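PDB 4IT7: CPI from Ascaris lumbricoides, which probably inhibits cysteine endopeptidases, as members of the cystatin family generally do. Local coordinates for residues 19-30 and 57-65. Numbering follows the deposited sequence.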
loop_
_atom_site.group_PDB
_atom_site.type_symbol
_atom_site.label_atom_id
_atom_site.label_comp_id
_atom_site.label_asym_id
_atom_site.label_seq_id
_atom_site.Cartn_x
_atom_site.Cartn_y
_atom_site.Cartn_z
ATOM N N ILE A 19 10.261 -4.057 0.791
ATOM C CA ILE A 19 8.921 -3.912 1.360
ATOM C C ILE A 19 8.443 -2.467 1.199
ATOM O O ILE A 19 7.329 -2.261 0.752
ATOM C CB ILE A 19 8.800 -4.366 2.839
ATOM C CG1 ILE A 19 9.055 -5.873 2.959
ATOM C CG2 ILE A 19 7.426 -3.989 3.436
ATOM C CD1 ILE A 19 8.112 -6.808 2.225
ATOM N N GLN A 20 9.293 -1.493 1.524
ATOM C CA GLN A 20 8.978 -0.089 1.319
ATOM C C GLN A 20 8.527 0.253 -0.138
ATOM O O GLN A 20 7.451 0.834 -0.345
ATOM C CB GLN A 20 10.165 0.770 1.749
ATOM C CG GLN A 20 10.368 0.829 3.276
ATOM C CD GLN A 20 9.241 1.543 4.044
ATOM O OE1 GLN A 20 8.742 2.575 3.617
ATOM N NE2 GLN A 20 8.858 0.996 5.194
ATOM N N ALA A 21 9.342 -0.129 -1.126
ATOM C CA ALA A 21 9.020 -0.010 -2.572
ATOM C C ALA A 21 7.656 -0.578 -2.850
ATOM O O ALA A 21 6.810 0.096 -3.447
ATOM C CB ALA A 21 10.055 -0.749 -3.412
ATOM N N LEU A 22 7.414 -1.802 -2.385
ATOM C CA LEU A 22 6.114 -2.393 -2.606
ATOM C C LEU A 22 4.945 -1.601 -1.970
ATOM O O LEU A 22 3.889 -1.447 -2.621
ATOM C CB LEU A 22 6.056 -3.848 -2.134
ATOM C CG LEU A 22 6.797 -4.983 -2.848
ATOM C CD1 LEU A 22 6.372 -6.294 -2.211
ATOM C CD2 LEU A 22 6.692 -5.019 -4.373
ATOM N N ALA A 23 5.117 -1.120 -0.719
ATOM C CA ALA A 23 4.072 -0.292 -0.043
ATOM C C ALA A 23 3.781 0.961 -0.909
ATOM O O ALA A 23 2.646 1.325 -1.099
ATOM C CB ALA A 23 4.490 0.094 1.378
ATOM N N GLY A 24 4.830 1.554 -1.464
ATOM C CA GLY A 24 4.725 2.741 -2.265
ATOM C C GLY A 24 3.840 2.467 -3.450
ATOM O O GLY A 24 2.998 3.275 -3.799
ATOM N N LYS A 25 4.032 1.305 -4.054
ATOM C CA LYS A 25 3.295 0.954 -5.246
ATOM C C LYS A 25 1.880 0.638 -4.856
ATOM O O LYS A 25 0.947 0.963 -5.625
ATOM C CB LYS A 25 3.932 -0.212 -6.018
ATOM C CG LYS A 25 5.165 0.155 -6.846
ATOM C CD LYS A 25 5.711 -1.029 -7.688
ATOM C CE LYS A 25 6.610 -1.945 -6.862
ATOM N NZ LYS A 25 7.207 -3.140 -7.586
ATOM N N ALA A 26 1.687 0.023 -3.684
ATOM C CA ALA A 26 0.328 -0.320 -3.261
ATOM C C ALA A 26 -0.472 0.988 -2.965
ATOM O O ALA A 26 -1.678 1.070 -3.256
ATOM C CB ALA A 26 0.346 -1.228 -2.040
ATOM N N LEU A 27 0.224 2.021 -2.476
ATOM C CA LEU A 27 -0.391 3.329 -2.272
ATOM C C LEU A 27 -0.893 3.956 -3.581
ATOM O O LEU A 27 -2.030 4.393 -3.636
ATOM C CB LEU A 27 0.555 4.312 -1.552
ATOM C CG LEU A 27 -0.207 5.617 -1.184
ATOM C CD1 LEU A 27 -1.222 5.445 -0.030
ATOM C CD2 LEU A 27 0.767 6.746 -0.915
ATOM N N GLN A 28 -0.028 4.004 -4.613
ATOM C CA GLN A 28 -0.446 4.502 -5.905
ATOM C C GLN A 28 -1.675 3.762 -6.399
ATOM O O GLN A 28 -2.604 4.346 -6.932
ATOM C CB GLN A 28 0.664 4.308 -6.875
ATOM C CG GLN A 28 1.792 5.298 -6.760
ATOM C CD GLN A 28 2.719 5.124 -7.945
ATOM O OE1 GLN A 28 3.043 4.004 -8.321
ATOM N NE2 GLN A 28 3.105 6.231 -8.579
ATOM N N ARG A 29 -1.711 2.467 -6.176
ATOM C CA ARG A 29 -2.882 1.700 -6.528
ATOM C C ARG A 29 -4.117 2.085 -5.691
ATOM O O ARG A 29 -5.209 2.210 -6.200
ATOM C CB ARG A 29 -2.545 0.215 -6.347
ATOM C CG ARG A 29 -2.748 -0.674 -7.550
ATOM C CD ARG A 29 -1.690 -0.541 -8.652
ATOM N NE ARG A 29 -0.484 0.227 -8.308
ATOM C CZ ARG A 29 0.708 0.084 -8.909
ATOM N NH1 ARG A 29 1.750 0.849 -8.551
ATOM N NH2 ARG A 29 0.867 -0.827 -9.877
ATOM N N ILE A 30 -3.972 2.249 -4.382
ATOM C CA ILE A 30 -5.105 2.666 -3.554
ATOM C C ILE A 30 -5.623 4.006 -4.073
ATOM O O ILE A 30 -6.785 4.139 -4.332
ATOM C CB ILE A 30 -4.685 2.802 -2.057
ATOM C CG1 ILE A 30 -4.272 1.430 -1.496
ATOM C CG2 ILE A 30 -5.784 3.488 -1.233
ATOM C CD1 ILE A 30 -3.485 1.487 -0.188
ATOM N N ASN A 57 4.134 -14.181 -2.675
ATOM C CA ASN A 57 2.999 -13.418 -2.221
ATOM C C ASN A 57 3.280 -12.649 -0.939
ATOM O O ASN A 57 3.494 -13.235 0.133
ATOM C CB ASN A 57 1.752 -14.298 -2.052
ATOM C CG ASN A 57 0.484 -13.464 -1.951
ATOM O OD1 ASN A 57 0.374 -12.351 -2.508
ATOM N ND2 ASN A 57 -0.474 -13.982 -1.244
ATOM N N THR A 58 3.276 -11.327 -1.060
ATOM C CA THR A 58 3.495 -10.427 0.057
ATOM C C THR A 58 2.202 -9.734 0.508
ATOM O O THR A 58 1.544 -9.079 -0.305
ATOM C CB THR A 58 4.489 -9.328 -0.330
ATOM O OG1 THR A 58 5.708 -9.916 -0.804
ATOM C CG2 THR A 58 4.747 -8.408 0.871
ATOM N N VAL A 59 1.849 -9.856 1.785
ATOM C CA VAL A 59 0.643 -9.206 2.305
ATOM C C VAL A 59 1.109 -8.112 3.248
ATOM O O VAL A 59 1.923 -8.353 4.168
ATOM C CB VAL A 59 -0.368 -10.159 2.987
ATOM C CG1 VAL A 59 -1.516 -9.344 3.622
ATOM C CG2 VAL A 59 -0.939 -11.163 1.998
ATOM N N LEU A 60 0.640 -6.905 2.960
ATOM C CA LEU A 60 0.994 -5.729 3.723
ATOM C C LEU A 60 -0.245 -5.155 4.359
ATOM O O LEU A 60 -1.337 -5.232 3.786
ATOM C CB LEU A 60 1.655 -4.634 2.837
ATOM C CG LEU A 60 2.788 -4.985 1.875
ATOM C CD1 LEU A 60 3.106 -3.795 0.994
ATOM C CD2 LEU A 60 4.029 -5.434 2.640
ATOM N N GLU A 61 -0.058 -4.600 5.559
ATOM C CA GLU A 61 -1.070 -3.773 6.169
ATOM C C GLU A 61 -0.470 -2.409 6.236
ATOM O O GLU A 61 0.578 -2.225 6.830
ATOM C CB GLU A 61 -1.365 -4.207 7.578
ATOM C CG GLU A 61 -2.349 -5.345 7.736
ATOM C CD GLU A 61 -2.482 -5.697 9.219
ATOM O OE1 GLU A 61 -1.466 -6.067 9.842
ATOM O OE2 GLU A 61 -3.581 -5.562 9.783
ATOM N N LEU A 62 -1.172 -1.451 5.632
ATOM C CA LEU A 62 -0.735 -0.084 5.556
ATOM C C LEU A 62 -1.688 0.762 6.360
ATOM O O LEU A 62 -2.918 0.628 6.241
ATOM C CB LEU A 62 -0.733 0.391 4.078
ATOM C CG LEU A 62 0.133 -0.458 3.109
ATOM C CD1 LEU A 62 -0.009 0.014 1.664
ATOM C CD2 LEU A 62 1.594 -0.416 3.492
ATOM N N LEU A 63 -1.122 1.647 7.168
ATOM C CA LEU A 63 -1.916 2.656 7.843
ATOM C C LEU A 63 -1.820 3.911 6.985
ATOM O O LEU A 63 -0.701 4.442 6.775
ATOM C CB LEU A 63 -1.333 2.939 9.247
ATOM C CG LEU A 63 -1.995 4.087 10.004
ATOM C CD1 LEU A 63 -3.478 3.793 10.198
ATOM C CD2 LEU A 63 -1.252 4.337 11.339
ATOM N N ILE A 64 -2.964 4.406 6.494
ATOM C CA ILE A 64 -2.934 5.527 5.559
ATOM C C ILE A 64 -3.784 6.688 6.074
ATOM O O ILE A 64 -4.771 6.461 6.798
ATOM C CB ILE A 64 -3.345 5.112 4.096
ATOM C CG1 ILE A 64 -4.856 4.878 3.991
ATOM C CG2 ILE A 64 -2.563 3.848 3.632
ATOM C CD1 ILE A 64 -5.382 4.932 2.570
ATOM N N ALA A 65 -3.413 7.912 5.669
ATOM C CA ALA A 65 -4.167 9.118 6.047
ATOM C C ALA A 65 -4.472 9.997 4.854
ATOM O O ALA A 65 -3.671 10.047 3.943
ATOM C CB ALA A 65 -3.410 9.933 7.111
#
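Ile19 meets Thr58 and Leu60 where the single helix of the cystatin fold lies across its antiparallel sheet, here against strand 56-70 at 68° between the short segment axes. Its two branches divide the work: CG2, anti to the backbone N with CG1 at chi1 -65°, touches Leu60 CD2 at 3.8 Å, and the two side chains run past each other in opposite directions, while CD1 meets Thr58 CG2, the two side chains lying at a slant to each other. One turn on, Leu22 and Thr58 approach tip to tip, Leu22 CD1 lying 3.9 Å from Thr58 OG1; Leu22 also rests on Ile94 of the neighbouring strand 88-97. The two backbones come closest at Ala23, whose CA is 7.3 Å from Leu60 CA. So small a side chain lets Leu60 CD1 reach the helix backbone, 3.8 Å from Ala23 N, and Ala23 CB meets Leu62 CD2 at 3.6 Å. The other methyl of Leu62, CD1, goes to Ala26 CB, so the two methyls of Leu62 touch alanines three residues apart on the helix. Leu27 then brings CD1 to Ile64 CG2. Ile30 closes this buried, mostly apolar interface: its CD1 faces Leu62 CD1, and its CG2 sits 4.1 Å from Ile64 CD1.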